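Local coordinates for protein NADPH Quinone Oxidoreductase (Streptococcus mutans, PDB 4F8Y) that probably catalyses the NADPH-dependent reduction of quinones such as menadione, using a bound FAD as redox cofactor, at residues W123-H128 and T161-I166; I5-P10 and I78-I83; A62-Y67 and D97-A102; T32-D37 and R68-W73. All blocks are in the same frame, centred on the assembly; numbering follows the deposited sequence.

Contact 1: W123-H128 and T161-I166; sequences WIITTH and TELTSI. With FAD (flavin-adenine dinucleotide), chain E.
The indole of Trp123 and the hydroxyl of Thr161 open this pairing of inner strand 120-127 with the outermost strand 155-163, which run parallel. With CG anti to the backbone N (chi1 -176°), the indole reaches across to the other strand, and Trp123 NE1 donates to Thr161 OG1 at 2.7 Å, the oxygen lying in the ring plane and the bond almost straight. Over one face of the same ring sits Ile125 CG1, 3.6 Å above its centre. From there the backbones run in parallel register: Thr161 N bonds to Ile124 O, Thr126 N to Thr161 O at 2.9 Å, and Leu163 N to Thr126 O.

Thr126 and Glu162 share one face of the sheet, where a water accepts from Thr126 OG1 and donates to Glu162 OE1. On the other face Thr127 turns OG1 between its N and carbonyl carbon (chi1 58°), within 2.8 Å of FAD O4', a hydrogen bond in which either could donate; Asn16 also bonds to this hydroxyl. His128 lays its ring beside Thr164, His128 CE1 3.5 Å from Thr164 CG2, while ND1 is engaged by Thr130 N. Past the strand ends, Ile166 N closes on His128 O at 2.9 Å.

The contact belongs to the beta-alpha-beta unit of strand 120-127, helix 143-150 and strand 155-163. Strand 76-82 flanks it, and helices 15-26 and 171-186 cover the face of Ile125 and Leu163.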
# COMPACT_ATOMS: atom_id res chain seq x y z
N TRP A 123 -15.69 8.31 1.04
CA TRP A 123 -15.06 9.50 0.50
C TRP A 123 -13.58 9.31 0.78
O TRP A 123 -13.19 8.99 1.90
CB TRP A 123 -15.59 10.74 1.21
CG TRP A 123 -15.08 12.06 0.70
CD1 TRP A 123 -14.55 12.33 -0.53
CD2 TRP A 123 -15.11 13.31 1.40
NE1 TRP A 123 -14.22 13.66 -0.63
CE2 TRP A 123 -14.56 14.28 0.55
CE3 TRP A 123 -15.54 13.70 2.68
CZ2 TRP A 123 -14.43 15.62 0.92
CZ3 TRP A 123 -15.40 15.01 3.05
CH2 TRP A 123 -14.86 15.96 2.18
N ILE A 124 -12.76 9.45 -0.26
CA ILE A 124 -11.32 9.36 -0.09
C ILE A 124 -10.73 10.74 -0.32
O ILE A 124 -10.96 11.36 -1.37
CB ILE A 124 -10.70 8.36 -1.08
CG1 ILE A 124 -11.23 6.95 -0.82
CG2 ILE A 124 -9.18 8.41 -0.99
CD1 ILE A 124 -11.06 6.01 -1.98
N ILE A 125 -10.01 11.25 0.67
CA ILE A 125 -9.33 12.53 0.54
C ILE A 125 -7.81 12.34 0.51
O ILE A 125 -7.21 11.91 1.50
CB ILE A 125 -9.73 13.55 1.64
CG1 ILE A 125 -11.25 13.62 1.78
CG2 ILE A 125 -9.19 14.93 1.31
CD1 ILE A 125 -11.72 14.28 3.06
N THR A 126 -7.22 12.67 -0.63
CA THR A 126 -5.79 12.47 -0.84
C THR A 126 -5.04 13.79 -0.96
O THR A 126 -5.60 14.80 -1.41
CB THR A 126 -5.50 11.62 -2.11
OG1 THR A 126 -6.51 11.87 -3.10
CG2 THR A 126 -5.50 10.14 -1.80
N THR A 127 -3.78 13.77 -0.56
CA THR A 127 -2.85 14.87 -0.81
C THR A 127 -1.61 14.31 -1.53
O THR A 127 -1.19 13.18 -1.29
CB THR A 127 -2.47 15.59 0.52
OG1 THR A 127 -1.89 14.65 1.45
CG2 THR A 127 -3.69 16.21 1.15
N HIS A 128 -1.04 15.09 -2.45
CA HIS A 128 0.22 14.71 -3.10
C HIS A 128 0.82 15.89 -3.90
O HIS A 128 0.20 16.94 -4.00
CB HIS A 128 0.05 13.47 -3.98
CG HIS A 128 -0.96 13.64 -5.08
ND1 HIS A 128 -0.67 14.28 -6.26
CD2 HIS A 128 -2.26 13.25 -5.16
CE1 HIS A 128 -1.75 14.28 -7.03
NE2 HIS A 128 -2.72 13.66 -6.39
N THR A 161 -11.40 12.58 -3.87
CA THR A 161 -11.06 13.99 -3.81
C THR A 161 -9.54 14.15 -3.68
O THR A 161 -8.96 13.86 -2.63
CB THR A 161 -11.80 14.70 -2.65
OG1 THR A 161 -13.20 14.71 -2.92
CG2 THR A 161 -11.30 16.14 -2.46
N GLU A 162 -8.91 14.61 -4.76
CA GLU A 162 -7.46 14.74 -4.82
C GLU A 162 -7.03 16.20 -4.69
O GLU A 162 -7.41 17.05 -5.49
CB GLU A 162 -6.94 14.15 -6.13
CG GLU A 162 -7.69 12.90 -6.53
CD GLU A 162 -7.33 12.41 -7.91
OE1 GLU A 162 -6.15 12.05 -8.12
OE2 GLU A 162 -8.23 12.36 -8.78
N LEU A 163 -6.23 16.48 -3.66
CA LEU A 163 -5.64 17.80 -3.46
C LEU A 163 -4.21 17.76 -3.99
O LEU A 163 -3.29 17.26 -3.33
CB LEU A 163 -5.68 18.20 -1.98
CG LEU A 163 -7.02 18.01 -1.23
CD1 LEU A 163 -6.98 18.64 0.16
CD2 LEU A 163 -8.19 18.56 -2.03
N THR A 164 -4.04 18.27 -5.21
CA THR A 164 -2.81 18.09 -5.99
C THR A 164 -1.80 19.23 -5.79
O THR A 164 -2.11 20.24 -5.15
CB THR A 164 -3.14 17.89 -7.49
OG1 THR A 164 -3.68 19.10 -8.03
CG2 THR A 164 -4.15 16.77 -7.68
N SER A 165 -0.60 19.05 -6.34
CA SER A 165 0.50 20.01 -6.19
C SER A 165 0.40 20.66 -4.82
O SER A 165 0.43 21.89 -4.69
CB SER A 165 0.45 21.07 -7.29
OG SER A 165 0.34 20.47 -8.56
N ILE A 166 0.28 19.82 -3.80
CA ILE A 166 -0.14 20.25 -2.47
C ILE A 166 0.94 21.06 -1.78
O ILE A 166 0.65 21.99 -1.03
CB ILE A 166 -0.60 19.05 -1.59
CG1 ILE A 166 -1.52 19.54 -0.47
CG2 ILE A 166 0.59 18.28 -1.02
CD1 ILE A 166 -2.62 20.45 -0.95
PA FAD E . 2.83 18.75 5.45
O1A FAD E . 4.45 18.54 5.20
O2A FAD E . 2.49 18.41 6.82
O5B FAD E . 2.42 20.30 5.12
C5B FAD E . 2.48 20.74 3.79
C4B FAD E . 2.31 22.24 3.65
O4B FAD E . 1.03 22.80 4.11
C3B FAD E . 3.36 23.13 4.43
O3B FAD E . 4.07 24.12 3.75
C2B FAD E . 2.59 23.52 5.69
O2B FAD E . 3.17 24.47 6.53
C1B FAD E . 1.27 23.77 5.09
N9A FAD E . 0.15 23.86 6.02
C8A FAD E . -0.02 23.19 7.17
N7A FAD E . -1.23 23.58 7.72
C5A FAD E . -1.80 24.50 6.87
C6A FAD E . -2.98 25.20 6.92
N6A FAD E . -3.89 25.01 8.05
N1A FAD E . -3.30 26.06 5.95
C2A FAD E . -2.46 26.24 4.90
N3A FAD E . -1.29 25.55 4.85
C4A FAD E . -0.97 24.68 5.83
N1 FAD E . 3.72 12.86 -3.54
C2 FAD E . 3.75 12.68 -5.06
O2 FAD E . 2.83 13.43 -5.78
N3 FAD E . 3.76 11.17 -5.44
C4 FAD E . 4.62 10.12 -4.62
O4 FAD E . 4.20 8.81 -4.79
C4X FAD E . 4.80 10.49 -3.13
N5 FAD E . 5.52 9.62 -2.21
C5X FAD E . 5.90 10.07 -0.88
C6 FAD E . 6.51 9.12 -0.02
C7 FAD E . 6.88 9.50 1.24
C7M FAD E . 7.53 8.48 2.17
C8 FAD E . 6.64 10.76 1.66
C8M FAD E . 7.04 11.18 3.07
C9 FAD E . 6.05 11.67 0.83
C9A FAD E . 5.68 11.30 -0.48
N10 FAD E . 5.04 12.28 -1.33
C10 FAD E . 4.59 11.96 -2.69
C1' FAD E . 4.65 13.56 -0.78
C2' FAD E . 3.34 13.62 -0.01
O2' FAD E . 2.20 13.15 -0.69
C3' FAD E . 3.14 14.96 0.67
O3' FAD E . 4.19 15.31 1.52
C4' FAD E . 1.80 15.00 1.38
O4' FAD E . 0.73 14.52 0.62
C5' FAD E . 1.48 16.35 1.97
O5' FAD E . 0.57 16.26 3.02
P FAD E . 1.21 16.45 4.51
O1P FAD E . -0.01 16.46 5.61
O2P FAD E . 2.17 15.38 4.78
O3P FAD E . 2.01 17.89 4.32
O HOH W 1 -4.76 11.21 -5.48

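Contact 2: I5-P10 and I78-I83; sequences IVYTHP and IFIFPI. With FAD (flavin-adenine dinucleotide), chain E.
His9 and Pro82 meet where two parallel strands of the flavodoxin-like fold end at the FAD, a worked example of a cofactor held at the C-terminal edge of a sheet. His9 NE2 donates a hydrogen bond to FAD O2P, 2.6 Å, with the phosphate oxygen at the edge of the imidazole and in its plane. The other ring nitrogen, ND1, accepts from Asn11 N, and the two bonds together would fix the ring's rotation. Ile83 O accepts from the ribityl hydroxyl FAD O2' at 2.8 Å.

Behind the pocket the backbones join through Val6 N to Ile78 O, Ile80 N to Val6 O and Thr8 N to Ile80 O, the last at 3.0 Å. A water on the Val6 and Thr8 face donates to Val6 O and Ile80 O and accepts from Thr8 OG1, so three bonds grip it.

Packing follows on both faces. Ile5 and Ile80 point the same way, Ile5 CG2 to Ile80 CD1 3.8 Å, on the side covered by helix 15-26, and Tyr7 turns the edge of its ring to Ile80 CG2. On the other side, beneath helix 90-99, Val6 lies alongside Phe79, whose CG is anti to the carbonyl carbon (chi1 -66°); this brings Phe79 CD1 to 3.9 Å from Val6 CB. At the cofactor end, His9 CD2 lies 3.2 Å from Pro82 CG.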
# COMPACT_ATOMS: atom_id res chain seq x y z
N ILE A 5 -14.35 8.08 10.04
CA ILE A 5 -13.21 8.70 9.38
C ILE A 5 -11.98 7.87 9.73
O ILE A 5 -11.63 7.76 10.90
CB ILE A 5 -12.95 10.16 9.86
CG1 ILE A 5 -14.19 11.05 9.68
CG2 ILE A 5 -11.75 10.77 9.14
CD1 ILE A 5 -14.25 12.22 10.65
N VAL A 6 -11.34 7.27 8.73
CA VAL A 6 -10.06 6.61 8.95
C VAL A 6 -8.94 7.57 8.52
O VAL A 6 -8.82 7.91 7.35
CB VAL A 6 -9.95 5.27 8.19
CG1 VAL A 6 -8.66 4.56 8.56
CG2 VAL A 6 -11.14 4.39 8.51
N TYR A 7 -8.15 8.01 9.49
CA TYR A 7 -7.16 9.07 9.29
C TYR A 7 -5.72 8.55 9.43
O TYR A 7 -5.39 7.81 10.37
CB TYR A 7 -7.44 10.24 10.25
CG TYR A 7 -6.28 11.18 10.49
CD1 TYR A 7 -6.03 12.24 9.62
CD2 TYR A 7 -5.44 11.03 11.59
CE1 TYR A 7 -4.97 13.12 9.84
CE2 TYR A 7 -4.38 11.89 11.81
CZ TYR A 7 -4.15 12.94 10.94
OH TYR A 7 -3.10 13.79 11.16
N THR A 8 -4.87 8.94 8.49
CA THR A 8 -3.53 8.37 8.38
C THR A 8 -2.49 9.46 8.18
O THR A 8 -2.31 9.96 7.07
CB THR A 8 -3.46 7.37 7.19
OG1 THR A 8 -4.45 6.35 7.35
CG2 THR A 8 -2.07 6.71 7.11
N HIS A 9 -1.81 9.83 9.26
CA HIS A 9 -0.64 10.68 9.15
C HIS A 9 0.13 10.67 10.46
O HIS A 9 -0.47 10.76 11.52
CB HIS A 9 -1.01 12.11 8.77
CG HIS A 9 0.10 12.85 8.09
ND1 HIS A 9 1.23 13.26 8.75
CD2 HIS A 9 0.26 13.21 6.80
CE1 HIS A 9 2.04 13.86 7.90
NE2 HIS A 9 1.48 13.84 6.71
N PRO A 10 1.46 10.55 10.38
CA PRO A 10 2.24 10.45 11.62
C PRO A 10 2.37 11.78 12.36
O PRO A 10 2.74 11.77 13.54
CB PRO A 10 3.61 9.97 11.11
CG PRO A 10 3.67 10.46 9.70
CD PRO A 10 2.27 10.25 9.20
N ILE A 78 -14.86 7.92 5.59
CA ILE A 78 -14.03 8.94 4.96
C ILE A 78 -12.57 8.55 5.18
O ILE A 78 -12.14 8.40 6.31
CB ILE A 78 -14.31 10.34 5.56
CG1 ILE A 78 -15.80 10.68 5.47
CG2 ILE A 78 -13.46 11.38 4.85
CD1 ILE A 78 -16.22 11.93 6.25
N PHE A 79 -11.83 8.35 4.09
CA PHE A 79 -10.40 8.05 4.19
C PHE A 79 -9.55 9.30 3.93
O PHE A 79 -9.67 9.92 2.87
CB PHE A 79 -10.01 6.94 3.21
CG PHE A 79 -10.61 5.60 3.53
CD1 PHE A 79 -9.96 4.70 4.37
CD2 PHE A 79 -11.83 5.23 3.00
CE1 PHE A 79 -10.51 3.45 4.66
CE2 PHE A 79 -12.40 3.98 3.29
CZ PHE A 79 -11.73 3.10 4.12
N ILE A 80 -8.71 9.66 4.90
CA ILE A 80 -7.81 10.81 4.75
C ILE A 80 -6.34 10.37 4.84
O ILE A 80 -5.90 9.88 5.88
CB ILE A 80 -8.07 11.88 5.85
CG1 ILE A 80 -9.51 12.40 5.76
CG2 ILE A 80 -7.05 13.03 5.73
CD1 ILE A 80 -9.91 13.27 6.94
N PHE A 81 -5.58 10.57 3.77
CA PHE A 81 -4.17 10.17 3.77
C PHE A 81 -3.30 10.88 2.72
O PHE A 81 -3.81 11.29 1.67
CB PHE A 81 -4.03 8.64 3.63
CG PHE A 81 -4.63 8.07 2.37
CD1 PHE A 81 -3.87 7.96 1.21
CD2 PHE A 81 -5.94 7.62 2.35
CE1 PHE A 81 -4.43 7.42 0.05
CE2 PHE A 81 -6.49 7.08 1.19
CZ PHE A 81 -5.73 6.98 0.05
N PRO A 82 -1.98 11.02 3.01
CA PRO A 82 -1.03 11.47 1.99
C PRO A 82 -0.71 10.32 1.05
O PRO A 82 -0.69 9.17 1.47
CB PRO A 82 0.25 11.80 2.79
CG PRO A 82 0.02 11.35 4.19
CD PRO A 82 -1.32 10.66 4.28
N ILE A 83 -0.47 10.64 -0.22
CA ILE A 83 0.06 9.65 -1.14
C ILE A 83 1.53 9.40 -0.81
O ILE A 83 2.35 10.33 -0.84
CB ILE A 83 -0.06 10.14 -2.60
CG1 ILE A 83 -1.52 10.15 -3.03
CG2 ILE A 83 0.74 9.24 -3.54
CD1 ILE A 83 -2.24 8.84 -2.79
PA FAD E . 2.83 18.75 5.45
O1A FAD E . 4.45 18.54 5.20
O2A FAD E . 2.49 18.41 6.82
O5B FAD E . 2.42 20.30 5.12
C5B FAD E . 2.48 20.74 3.79
C4B FAD E . 2.31 22.24 3.65
O4B FAD E . 1.03 22.80 4.11
C3B FAD E . 3.36 23.13 4.43
O3B FAD E . 4.07 24.12 3.75
C2B FAD E . 2.59 23.52 5.69
O2B FAD E . 3.17 24.47 6.53
C1B FAD E . 1.27 23.77 5.09
N9A FAD E . 0.15 23.86 6.02
C8A FAD E . -0.02 23.19 7.17
N7A FAD E . -1.23 23.58 7.72
C5A FAD E . -1.80 24.50 6.87
C6A FAD E . -2.98 25.20 6.92
N6A FAD E . -3.89 25.01 8.05
N1A FAD E . -3.30 26.06 5.95
C2A FAD E . -2.46 26.24 4.90
N3A FAD E . -1.29 25.55 4.85
C4A FAD E . -0.97 24.68 5.83
N1 FAD E . 3.72 12.86 -3.54
C2 FAD E . 3.75 12.68 -5.06
O2 FAD E . 2.83 13.43 -5.78
N3 FAD E . 3.76 11.17 -5.44
C4 FAD E . 4.62 10.12 -4.62
O4 FAD E . 4.20 8.81 -4.79
C4X FAD E . 4.80 10.49 -3.13
N5 FAD E . 5.52 9.62 -2.21
C5X FAD E . 5.90 10.07 -0.88
C6 FAD E . 6.51 9.12 -0.02
C7 FAD E . 6.88 9.50 1.24
C7M FAD E . 7.53 8.48 2.17
C8 FAD E . 6.64 10.76 1.66
C8M FAD E . 7.04 11.18 3.07
C9 FAD E . 6.05 11.67 0.83
C9A FAD E . 5.68 11.30 -0.48
N10 FAD E . 5.04 12.28 -1.33
C10 FAD E . 4.59 11.96 -2.69
C1' FAD E . 4.65 13.56 -0.78
C2' FAD E . 3.34 13.62 -0.01
O2' FAD E . 2.20 13.15 -0.69
C3' FAD E . 3.14 14.96 0.67
O3' FAD E . 4.19 15.31 1.52
C4' FAD E . 1.80 15.00 1.38
O4' FAD E . 0.73 14.52 0.62
C5' FAD E . 1.48 16.35 1.97
O5' FAD E . 0.57 16.26 3.02
P FAD E . 1.21 16.45 4.51
O1P FAD E . -0.01 16.46 5.61
O2P FAD E . 2.17 15.38 4.78
O3P FAD E . 2.01 17.89 4.32
O HOH W 2 -6.56 7.21 5.98

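Contact 3: A62-Y67 and D97-A102; sequences AEMEKY and DRVFVA
Arg98 reaches from the end of helix 90-99 to Glu63 and Met64, which lie in a type I beta turn, Ala62 to Glu65, leading into helix 65-73; two helices of the flavodoxin-like fold are thus joined at their ends. Its side chain can be followed outward. Arg98 CB lies 3.8 Å from Met64 SD. The chain then bends at chi3 (63°), bringing Arg98 NE to within 3.9 Å of Met64 CG. At Arg98 CZ the flat group is covered on one face by the Met64 methyl, with Met64 CE 3.7 Å above its centre. This methionine gets there by folding at both chi2 and chi3, and it crosses the arginine at about a right angle.

The tip forms a salt bridge: Arg98 NH2 donates to Glu63 OE1 at 3.1 Å. The oxygen lies near the guanidinium plane, but the arginine meets it from above the carboxylate plane, the two planes being 79° apart. NH1 is held separately by Asp44 O, so the charged end has a partner on each terminal nitrogen.

Deeper in, Val99, in the last turn of helix 90-99, packs against Met64 and Tyr67 at the start of helix 65-73. Its CG1 faces the carbonyl oxygen of Tyr67, whose hydroxyl is bonded to Glu41, while Val99 CG2 touches Met64 SD and lies 3.7 Å from Tyr67 CB.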
# COMPACT_ATOMS: atom_id res chain seq x y z
N ALA A 62 -8.41 -11.77 16.96
CA ALA A 62 -8.85 -10.97 18.11
C ALA A 62 -8.53 -9.47 18.06
O ALA A 62 -9.41 -8.64 18.26
CB ALA A 62 -8.30 -11.58 19.40
N GLU A 63 -7.26 -9.15 17.83
CA GLU A 63 -6.77 -7.77 17.85
C GLU A 63 -7.52 -6.87 16.87
O GLU A 63 -7.64 -5.65 17.08
CB GLU A 63 -5.27 -7.75 17.54
CG GLU A 63 -4.65 -6.37 17.52
CD GLU A 63 -3.22 -6.38 17.03
OE1 GLU A 63 -2.77 -7.43 16.53
OE2 GLU A 63 -2.55 -5.34 17.14
N MET A 64 -8.04 -7.48 15.81
CA MET A 64 -8.70 -6.73 14.74
C MET A 64 -10.20 -6.61 14.92
O MET A 64 -10.88 -5.99 14.10
CB MET A 64 -8.39 -7.36 13.37
CG MET A 64 -6.95 -7.18 12.92
SD MET A 64 -6.47 -5.45 12.72
CE MET A 64 -5.53 -5.17 14.22
N GLU A 65 -10.72 -7.19 16.00
CA GLU A 65 -12.15 -7.19 16.22
C GLU A 65 -12.70 -5.77 16.41
O GLU A 65 -13.79 -5.45 15.91
CB GLU A 65 -12.56 -8.04 17.40
CG GLU A 65 -14.05 -7.92 17.64
CD GLU A 65 -14.57 -8.86 18.69
OE1 GLU A 65 -13.76 -9.43 19.45
OE2 GLU A 65 -15.80 -9.01 18.74
N LYS A 66 -11.95 -4.95 17.13
CA LYS A 66 -12.30 -3.55 17.32
C LYS A 66 -12.54 -2.87 15.97
O LYS A 66 -13.49 -2.09 15.79
CB LYS A 66 -11.18 -2.82 18.07
CG LYS A 66 -11.56 -1.40 18.48
CD LYS A 66 -10.36 -0.53 18.80
CE LYS A 66 -10.80 0.93 18.85
NZ LYS A 66 -9.77 1.85 19.40
N TYR A 67 -11.68 -3.20 15.01
CA TYR A 67 -11.66 -2.53 13.72
C TYR A 67 -12.64 -3.13 12.70
O TYR A 67 -13.10 -2.42 11.81
CB TYR A 67 -10.23 -2.44 13.19
CG TYR A 67 -9.28 -1.85 14.21
CD1 TYR A 67 -9.31 -0.48 14.51
CD2 TYR A 67 -8.39 -2.64 14.91
CE1 TYR A 67 -8.46 0.07 15.45
CE2 TYR A 67 -7.54 -2.11 15.85
CZ TYR A 67 -7.58 -0.75 16.11
OH TYR A 67 -6.73 -0.21 17.05
N ASP A 97 -5.42 -4.84 4.55
CA ASP A 97 -4.95 -6.22 4.60
C ASP A 97 -5.55 -6.99 5.78
O ASP A 97 -6.01 -8.12 5.64
CB ASP A 97 -3.43 -6.30 4.73
CG ASP A 97 -2.70 -5.81 3.51
OD1 ASP A 97 -3.32 -5.63 2.44
OD2 ASP A 97 -1.47 -5.62 3.62
N ARG A 98 -5.51 -6.38 6.96
CA ARG A 98 -5.88 -7.11 8.17
C ARG A 98 -7.37 -7.09 8.50
O ARG A 98 -7.89 -8.05 9.05
CB ARG A 98 -5.07 -6.61 9.36
CG ARG A 98 -3.58 -6.79 9.20
CD ARG A 98 -2.92 -6.53 10.52
NE ARG A 98 -3.35 -7.49 11.53
CZ ARG A 98 -2.95 -7.47 12.79
NH1 ARG A 98 -2.12 -6.52 13.20
NH2 ARG A 98 -3.37 -8.39 13.65
N VAL A 99 -8.04 -5.99 8.15
CA VAL A 99 -9.45 -5.80 8.47
C VAL A 99 -10.42 -6.22 7.35
O VAL A 99 -11.43 -6.90 7.59
CB VAL A 99 -9.73 -4.33 8.87
CG1 VAL A 99 -11.21 -4.11 9.17
CG2 VAL A 99 -8.86 -3.94 10.05
N PHE A 100 -10.12 -5.83 6.11
CA PHE A 100 -10.97 -6.19 4.99
C PHE A 100 -10.64 -7.60 4.50
O PHE A 100 -10.11 -7.78 3.41
CB PHE A 100 -10.83 -5.16 3.86
CG PHE A 100 -11.44 -3.82 4.19
CD1 PHE A 100 -11.01 -3.09 5.29
CD2 PHE A 100 -12.46 -3.29 3.39
CE1 PHE A 100 -11.57 -1.87 5.61
CE2 PHE A 100 -13.03 -2.06 3.70
CZ PHE A 100 -12.59 -1.35 4.81
N VAL A 101 -10.97 -8.59 5.32
CA VAL A 101 -10.55 -9.97 5.06
C VAL A 101 -11.68 -10.84 4.49
O VAL A 101 -12.85 -10.49 4.58
CB VAL A 101 -9.96 -10.64 6.33
CG1 VAL A 101 -8.65 -9.97 6.74
CG2 VAL A 101 -10.97 -10.59 7.47
N ALA A 102 -11.33 -11.97 3.89
CA ALA A 102 -12.33 -12.89 3.38
C ALA A 102 -13.22 -13.37 4.52
O ALA A 102 -12.74 -13.70 5.60
CB ALA A 102 -11.67 -14.07 2.69

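Contact 4: T32-D37 and R68-W73; sequences TVSTLD and RDLVTW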
# COMPACT_ATOMS: atom_id res chain seq x y z
N THR A 32 -23.61 10.50 13.55
CA THR A 32 -22.77 9.98 14.63
C THR A 32 -21.39 9.68 14.05
O THR A 32 -21.26 8.80 13.21
CB THR A 32 -23.36 8.68 15.25
OG1 THR A 32 -24.70 8.93 15.72
CG2 THR A 32 -22.52 8.20 16.41
N VAL A 33 -20.37 10.42 14.46
CA VAL A 33 -19.07 10.34 13.80
C VAL A 33 -17.99 9.74 14.71
O VAL A 33 -17.82 10.17 15.85
CB VAL A 33 -18.59 11.73 13.31
CG1 VAL A 33 -17.26 11.63 12.57
CG2 VAL A 33 -19.66 12.40 12.44
N SER A 34 -17.27 8.75 14.21
CA SER A 34 -16.13 8.21 14.96
C SER A 34 -14.83 8.25 14.13
O SER A 34 -14.79 7.85 12.96
CB SER A 34 -16.44 6.80 15.49
OG SER A 34 -16.04 5.79 14.57
N THR A 35 -13.77 8.77 14.75
CA THR A 35 -12.48 8.91 14.09
C THR A 35 -11.51 7.79 14.51
O THR A 35 -11.34 7.50 15.71
CB THR A 35 -11.84 10.30 14.37
OG1 THR A 35 -12.68 11.34 13.85
CG2 THR A 35 -10.46 10.39 13.72
N LEU A 36 -10.90 7.15 13.52
CA LEU A 36 -9.89 6.14 13.77
C LEU A 36 -8.53 6.69 13.32
O LEU A 36 -8.19 6.70 12.13
CB LEU A 36 -10.26 4.84 13.04
CG LEU A 36 -9.23 3.73 13.09
CD1 LEU A 36 -8.89 3.40 14.54
CD2 LEU A 36 -9.74 2.52 12.33
N ASP A 37 -7.76 7.18 14.28
CA ASP A 37 -6.41 7.64 14.03
C ASP A 37 -5.49 6.42 14.11
O ASP A 37 -5.10 5.99 15.20
CB ASP A 37 -6.05 8.71 15.06
CG ASP A 37 -4.76 9.44 14.74
OD1 ASP A 37 -3.85 8.85 14.11
OD2 ASP A 37 -4.63 10.61 15.14
N ARG A 68 -12.97 -4.41 12.83
CA ARG A 68 -14.07 -4.99 12.05
C ARG A 68 -15.38 -4.36 12.48
O ARG A 68 -16.20 -3.97 11.65
CB ARG A 68 -14.15 -6.50 12.25
CG ARG A 68 -13.07 -7.30 11.54
CD ARG A 68 -13.39 -8.79 11.52
NE ARG A 68 -13.41 -9.38 12.85
CZ ARG A 68 -12.34 -9.84 13.49
NH1 ARG A 68 -11.14 -9.78 12.93
NH2 ARG A 68 -12.48 -10.35 14.71
N ASP A 69 -15.58 -4.25 13.79
CA ASP A 69 -16.84 -3.74 14.33
C ASP A 69 -17.10 -2.28 13.95
O ASP A 69 -18.25 -1.88 13.76
CB ASP A 69 -16.87 -3.92 15.85
CG ASP A 69 -17.11 -5.36 16.26
OD1 ASP A 69 -17.56 -6.16 15.42
OD2 ASP A 69 -16.85 -5.69 17.44
N LEU A 70 -16.03 -1.48 13.85
CA LEU A 70 -16.12 -0.09 13.38
C LEU A 70 -16.61 -0.04 11.92
O LEU A 70 -17.52 0.72 11.57
CB LEU A 70 -14.76 0.61 13.51
CG LEU A 70 -14.36 1.20 14.87
CD1 LEU A 70 -12.91 1.65 14.86
CD2 LEU A 70 -15.29 2.36 15.27
N VAL A 71 -16.00 -0.87 11.07
CA VAL A 71 -16.43 -0.95 9.67
C VAL A 71 -17.90 -1.36 9.55
O VAL A 71 -18.64 -0.74 8.80
CB VAL A 71 -15.55 -1.91 8.86
CG1 VAL A 71 -16.17 -2.16 7.49
CG2 VAL A 71 -14.15 -1.34 8.73
N THR A 72 -18.31 -2.38 10.29
CA THR A 72 -19.69 -2.86 10.24
C THR A 72 -20.68 -1.78 10.69
O THR A 72 -21.76 -1.64 10.12
CB THR A 72 -19.88 -4.12 11.11
OG1 THR A 72 -19.02 -5.17 10.63
CG2 THR A 72 -21.34 -4.58 11.07
N TRP A 73 -20.28 -1.03 11.71
CA TRP A 73 -21.11 0.03 12.28
C TRP A 73 -21.34 1.17 11.27
O TRP A 73 -22.46 1.67 11.12
CB TRP A 73 -20.43 0.50 13.57
CG TRP A 73 -20.88 1.81 14.16
CD1 TRP A 73 -21.85 2.00 15.11
CD2 TRP A 73 -20.35 3.11 13.87
NE1 TRP A 73 -21.96 3.34 15.41
CE2 TRP A 73 -21.05 4.04 14.67
CE3 TRP A 73 -19.34 3.58 13.01
CZ2 TRP A 73 -20.78 5.41 14.63
CZ3 TRP A 73 -19.08 4.94 12.97
CH2 TRP A 73 -19.79 5.84 13.78
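Trp73 and Leu70 of helix 65-73 lie against Thr32, Ser34 and Leu36 of strand 32-37, an outermost strand of the parallel sheet in this flavodoxin-like fold. It is a case of helix-on-sheet packing in which alternate strand residues face the helix. The short segment axes come within 10.8 Å and run roughly antiparallel, at 148°.

Apolar contact is made by the leucines, whose side chains cross with Leu36 CD2 4.1 Å from Leu70 CD1. Leu36 sends CG anti to its backbone N (chi1 174°), which, with CB already directed toward the helix, places CD2 near Leu70.

Aromatic contact comes from the indole's six-membered ring. Thr32 CG2 approaches this ring at its edge and in its plane, 3.7 Å from Trp73 CZ2, the two side chains crossing at about a right angle. Thr32 O lies 3.4 Å from Trp73 CH2, in an oblique position. The Trp73 indole also has a cation-pi interaction with Lys2.

Polar atoms meet carbon here. Buried by the contact and without a hydrogen-bond partner in the model, the Ser34 hydroxyl is wedged between the two helix side chains: Ser34 OG lies 3.6 Å from Leu70 CD2 and 3.5 Å from Trp73 CZ3.

Three of the four contacts meet in one parallel sheet. Contacts 1 and 2, with centres 10 Å apart, join directly, because strands 120-127 and 76-82 are neighbours: Ile125 N approaches Phe79 O at 2.6 Å, a probable hydrogen bond. On the other side contact 2 touches contact 4, Ile5 O to Leu36 N at 2.8 Å. Contact 3 adjoins contact 4 through their shared helix 65-73, Tyr67 CE1 packing on Leu36 CD1. The FAD touches contacts 1 and 2 at the ends of their strands, and the side chain of His128 is about 7 Å from menadione. Contacts 1 and 3 stand 26 Å apart, centre to centre, on opposite sides of the chain's centre.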